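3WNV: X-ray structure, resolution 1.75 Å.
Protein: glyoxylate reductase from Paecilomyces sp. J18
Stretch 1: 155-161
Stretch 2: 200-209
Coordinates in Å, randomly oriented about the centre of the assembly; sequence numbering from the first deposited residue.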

ATOM      1  N   LYS A 155      13.098 -22.883  -0.383  1.00 13.58           N
ATOM      2  CA  LYS A 155      11.647 -22.834  -0.386  1.00 13.98           C
ATOM      3  C   LYS A 155      11.117 -21.916  -1.478  1.00  9.92           C
ATOM      4  O   LYS A 155      11.810 -21.027  -1.942  1.00 13.03           O
ATOM      5  N   THR A 156       9.852 -22.098  -1.837  1.00 10.79           N
ATOM      6  CA  THR A 156       9.211 -21.263  -2.874  1.00 15.69           C
ATOM      7  C   THR A 156       8.457 -20.035  -2.328  1.00  9.90           C
ATOM      8  O   THR A 156       7.544 -20.153  -1.467  1.00 13.18           O
ATOM      9  N   LEU A 157       8.907 -18.851  -2.755  1.00  8.20           N
ATOM     10  CA  LEU A 157       8.158 -17.619  -2.563  1.00  9.58           C
ATOM     11  C   LEU A 157       7.191 -17.430  -3.734  1.00  9.43           C
ATOM     12  O   LEU A 157       7.600 -17.362  -4.907  1.00 12.24           O
ATOM     13  N   GLY A 158       5.900 -17.376  -3.419  1.00  8.36           N
ATOM     14  CA  GLY A 158       4.883 -17.073  -4.427  1.00 10.01           C
ATOM     15  C   GLY A 158       4.385 -15.643  -4.265  1.00 11.94           C
ATOM     16  O   GLY A 158       4.125 -15.164  -3.151  1.00 13.11           O
ATOM     17  N   ILE A 159       4.302 -14.930  -5.379  1.00  9.36           N
ATOM     18  CA  ILE A 159       3.932 -13.508  -5.367  1.00  7.87           C
ATOM     19  C   ILE A 159       2.678 -13.342  -6.248  1.00 14.70           C
ATOM     20  O   ILE A 159       2.696 -13.574  -7.464  1.00 12.47           O
ATOM     21  N   LEU A 160       1.575 -12.968  -5.625  1.00  8.40           N
ATOM     22  CA  LEU A 160       0.393 -12.601  -6.423  1.00 12.77           C
ATOM     23  C   LEU A 160       0.424 -11.097  -6.694  1.00 12.51           C
ATOM     24  O   LEU A 160       0.152 -10.326  -5.808  1.00 12.34           O
ATOM     25  N   GLY A 161       0.734 -10.699  -7.934  1.00  9.02           N
ATOM     26  CA  GLY A 161       0.858  -9.301  -8.285  1.00 11.09           C
ATOM     27  C   GLY A 161       2.322  -8.943  -8.231  1.00 13.44           C
ATOM     28  O   GLY A 161       2.807  -8.365  -7.274  1.00 18.91           O
ATOM     29  N   SER A 200      -0.151 -20.269 -12.919  1.00 16.32           N
ATOM     30  CA  SER A 200      -1.565 -19.913 -12.884  1.00 16.85           C
ATOM     31  C   SER A 200      -1.910 -19.583 -11.444  1.00 16.25           C
ATOM     32  O   SER A 200      -1.110 -19.830 -10.553  1.00 15.08           O
ATOM     33  N   PHE A 201      -3.075 -18.969 -11.225  1.00 17.11           N
ATOM     34  CA  PHE A 201      -3.519 -18.649  -9.859  1.00 15.04           C
ATOM     35  C   PHE A 201      -3.564 -19.928  -9.007  1.00 17.28           C
ATOM     36  O   PHE A 201      -3.009 -19.977  -7.917  1.00 13.09           O
ATOM     37  N   ASP A 202      -4.241 -20.971  -9.490  1.00 17.69           N
ATOM     38  CA  ASP A 202      -4.333 -22.208  -8.723  1.00 16.18           C
ATOM     39  C   ASP A 202      -2.957 -22.825  -8.440  1.00 19.09           C
ATOM     40  O   ASP A 202      -2.720 -23.359  -7.357  1.00 16.10           O
ATOM     41  N   GLU A 203      -2.028 -22.710  -9.384  1.00 14.17           N
ATOM     42  CA  GLU A 203      -0.686 -23.253  -9.187  1.00 15.36           C
ATOM     43  C   GLU A 203       0.098 -22.440  -8.168  1.00 12.72           C
ATOM     44  O   GLU A 203       0.941 -22.986  -7.421  1.00 14.52           O
ATOM     45  N   LEU A 204      -0.185 -21.138  -8.096  1.00 12.23           N
ATOM     46  CA  LEU A 204       0.479 -20.255  -7.146  1.00 12.30           C
ATOM     47  C   LEU A 204       0.053 -20.652  -5.727  1.00 11.41           C
ATOM     48  O   LEU A 204       0.876 -20.703  -4.805  1.00 10.38           O
ATOM     49  N   LEU A 205      -1.227 -20.979  -5.580  1.00 12.99           N
ATOM     50  CA  LEU A 205      -1.751 -21.357  -4.277  1.00 12.32           C
ATOM     51  C   LEU A 205      -1.153 -22.703  -3.880  1.00 14.27           C
ATOM     52  O   LEU A 205      -0.767 -22.897  -2.733  1.00 13.87           O
ATOM     53  N   ALA A 206      -1.051 -23.618  -4.839  1.00 14.36           N
ATOM     54  CA  ALA A 206      -0.569 -24.974  -4.560  1.00 16.19           C
ATOM     55  C   ALA A 206       0.904 -25.043  -4.224  1.00 16.96           C
ATOM     56  O   ALA A 206       1.317 -25.844  -3.396  1.00 18.92           O
ATOM     57  N   GLN A 207       1.716 -24.225  -4.882  1.00 16.94           N
ATOM     58  CA  GLN A 207       3.163 -24.389  -4.815  1.00 14.10           C
ATOM     59  C   GLN A 207       3.934 -23.473  -3.873  1.00 14.96           C
ATOM     60  O   GLN A 207       5.118 -23.749  -3.579  1.00 15.84           O
ATOM     61  N   SER A 208       3.315 -22.386  -3.404  1.00 14.17           N
ATOM     62  CA  SER A 208       4.008 -21.456  -2.536  1.00 10.79           C
ATOM     63  C   SER A 208       4.249 -21.993  -1.113  1.00 12.02           C
ATOM     64  O   SER A 208       3.290 -22.409  -0.415  1.00 13.91           O
ATOM     65  N   ASP A 209       5.505 -21.963  -0.657  1.00 13.53           N
ATOM     66  CA  ASP A 209       5.753 -22.152   0.779  1.00 13.82           C
ATOM     67  C   ASP A 209       5.464 -20.893   1.591  1.00 12.33           C
ATOM     68  O   ASP A 209       4.962 -20.942   2.741  1.00 13.37           O
TER

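A helix packed against a β-strand commonly combines an apolar face toward the strand with polar contacts where the chain leaves the helix, and this pair of segments from glyoxylate reductase illustrates both. The strongest polar contact is made by Asp 209. Its CA-to-CB bond points toward the strand, and with chi1 at m the carboxylate reaches the start of the strand, where Thr 156 N donates to Asp 209 OD2 at 2.8 Å in an almost straight bond of 174°. The reverse link, Asp 209 N to Thr 156 O, is equally short at 2.8 Å but weak, because its angle is only 129°. One residue therefore engages both the amide and the carbonyl of Thr 156, while OD1 is satisfied elsewhere in the structure. Lys 155 brushes the same carboxylate, its CB lying 3.7 Å from Asp 209 OD2, but the end of its m, t, t, p side chain leads away.

Thr 156 also points toward the helix, as an m rotamer, and its CB lies 3.5 Å from Gln 207 O. A water joins the same two residues, donating to Gln 207 O at 2.5 Å and to Thr 156 OG1 at 3.3 Å, and so supplies a partner for a carbonyl near the end of the helix. Ser 208, the first residue to leave helical geometry, turns its hydroxyl back in the m rotamer: Ser 208 OG donates to Leu 204 O at 2.6 Å. That hydroxyl sits against the strand, with OG 3.3 Å from Gly 158 CA. The fit depends on the absence of a side chain there, since an ideal CB on Gly 158 would lie 1.9 Å from Ser 208 OG and 3.1 Å from Leu 204 CD1.

Beyond this point the contact becomes apolar. The strand, residues 156-160, runs at 145° to the helix, residues 201-207, so that the start of the strand meets the residues that follow the helix and the end of the strand lies near the helix's first turn. Leu 204, with chi1 t and chi2 p, points toward the strand; its CD1 lies 3.7 Å from Gly 158 CA, and its CD2 lies 3.7 Å from Leu 160 CB. Leu 160 adopts the same t, p combination and also points inward, placing CD2 3.8 Å from Phe 201 CE1, at the ring edge. Phe 201 leaves its backbone sideways, yet its t rotamer brings the ring nearer to the strand. Leu 157 and Ile 159 alternate with these residues and point away, leaving this face to Thr 156, Gly 158 and Leu 160.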

ATOM      1  CB  LYS A 155      11.128 -22.360   0.966  1.00 16.05           C
ATOM      2  CG  LYS A 155      11.415 -23.373   2.099  1.00 18.24           C
ATOM      3  CD  LYS A 155      10.632 -23.030   3.348  1.00 22.57           C
ATOM      4  CE  LYS A 155      10.551 -24.259   4.241  1.00 29.04           C
ATOM      5  NZ  LYS A 155      11.919 -24.797   4.498  1.00 29.81           N
ATOM      6  CB  THR A 156       8.274 -22.142  -3.746  1.00 17.10           C
ATOM      7  OG1 THR A 156       9.073 -23.143  -4.361  1.00 18.09           O
ATOM      8  CG2 THR A 156       7.612 -21.334  -4.848  1.00 12.32           C
ATOM      9  CB  LEU A 157       9.099 -16.396  -2.460  1.00 12.35           C
ATOM     10  CG  LEU A 157       8.306 -15.077  -2.364  1.00 11.10           C
ATOM     11  CD1 LEU A 157       7.468 -15.073  -1.065  1.00 13.55           C
ATOM     12  CD2 LEU A 157       9.240 -13.856  -2.344  1.00 10.18           C
ATOM     13  CB  ILE A 159       5.094 -12.600  -5.875  1.00  8.88           C
ATOM     14  CG1 ILE A 159       6.331 -12.721  -4.974  1.00 12.20           C
ATOM     15  CG2 ILE A 159       4.652 -11.112  -6.013  1.00  9.46           C
ATOM     16  CD1 ILE A 159       7.557 -11.954  -5.495  1.00 15.09           C
ATOM     17  CB  LEU A 160      -0.874 -12.967  -5.648  1.00 11.39           C
ATOM     18  CG  LEU A 160      -2.212 -12.608  -6.312  1.00  9.27           C
ATOM     19  CD1 LEU A 160      -2.354 -13.402  -7.597  1.00 10.16           C
ATOM     20  CD2 LEU A 160      -3.314 -12.922  -5.327  1.00 12.81           C
ATOM     21  CB  SER A 200      -2.426 -21.066 -13.376  1.00 19.80           C
ATOM     22  OG  SER A 200      -2.324 -22.171 -12.490  1.00 18.49           O
ATOM     23  CB  PHE A 201      -4.879 -17.915  -9.927  1.00 19.98           C
ATOM     24  CG  PHE A 201      -5.393 -17.397  -8.591  1.00 21.59           C
ATOM     25  CD1 PHE A 201      -4.942 -16.200  -8.063  1.00 29.46           C
ATOM     26  CD2 PHE A 201      -6.384 -18.087  -7.896  1.00 27.19           C
ATOM     27  CE1 PHE A 201      -5.443 -15.701  -6.817  1.00 28.26           C
ATOM     28  CE2 PHE A 201      -6.888 -17.607  -6.660  1.00 28.84           C
ATOM     29  CZ  PHE A 201      -6.402 -16.400  -6.125  1.00 27.50           C
ATOM     30  CB  ASP A 202      -5.239 -23.217  -9.438  1.00 23.69           C
ATOM     31  CG  ASP A 202      -6.726 -22.903  -9.277  1.00 29.29           C
ATOM     32  OD1 ASP A 202      -7.081 -22.067  -8.427  1.00 31.25           O
ATOM     33  OD2 ASP A 202      -7.547 -23.515 -10.005  1.00 29.65           O
ATOM     34  CB  GLU A 203       0.090 -23.292 -10.518  1.00 23.11           C
ATOM     35  CG  GLU A 203      -0.266 -24.421 -11.459  1.00 31.23           C
ATOM     36  CD  GLU A 203       0.333 -24.227 -12.869  1.00 39.55           C
ATOM     37  OE1 GLU A 203       0.526 -23.055 -13.312  1.00 29.14           O
ATOM     38  OE2 GLU A 203       0.603 -25.258 -13.537  1.00 47.25           O
ATOM     39  CB  LEU A 204       0.131 -18.787  -7.406  1.00 10.69           C
ATOM     40  CG  LEU A 204       0.914 -17.771  -6.572  1.00 13.42           C
ATOM     41  CD1 LEU A 204       2.348 -17.707  -7.054  1.00 14.07           C
ATOM     42  CD2 LEU A 204       0.262 -16.370  -6.687  1.00 13.53           C
ATOM     43  CB  LEU A 205      -3.278 -21.467  -4.324  1.00 13.81           C
ATOM     44  CG  LEU A 205      -4.039 -20.148  -4.504  1.00 15.78           C
ATOM     45  CD1 LEU A 205      -5.482 -20.406  -4.896  1.00 14.86           C
ATOM     46  CD2 LEU A 205      -3.951 -19.265  -3.230  1.00 16.41           C
ATOM     47  CB  ALA A 206      -0.851 -25.886  -5.742  1.00 19.08           C
ATOM     48  CB  GLN A 207       3.755 -24.255  -6.225  1.00 14.80           C
ATOM     49  CG  GLN A 207       3.173 -25.225  -7.229  1.00 17.69           C
ATOM     50  CD  GLN A 207       3.720 -24.997  -8.613  1.00 27.70           C
ATOM     51  OE1 GLN A 207       4.803 -24.414  -8.778  1.00 30.68           O
ATOM     52  NE2 GLN A 207       2.980 -25.443  -9.628  1.00 31.23           N
ATOM     53  CB  SER A 208       3.175 -20.167  -2.391  1.00  9.96           C
ATOM     54  OG  SER A 208       2.902 -19.646  -3.653  1.00 15.47           O
ATOM     55  CB  ASP A 209       7.186 -22.619   0.994  1.00 13.34           C
ATOM     56  CG  ASP A 209       7.427 -23.942   0.325  1.00 18.04           C
ATOM     57  OD1 ASP A 209       6.738 -24.913   0.711  1.00 18.22           O
ATOM     58  OD2 ASP A 209       8.228 -24.011  -0.641  1.00 16.83           O
TER
HETATM   59  O   HOH W   1       6.765 -25.480  -4.260  1.00 47.77           O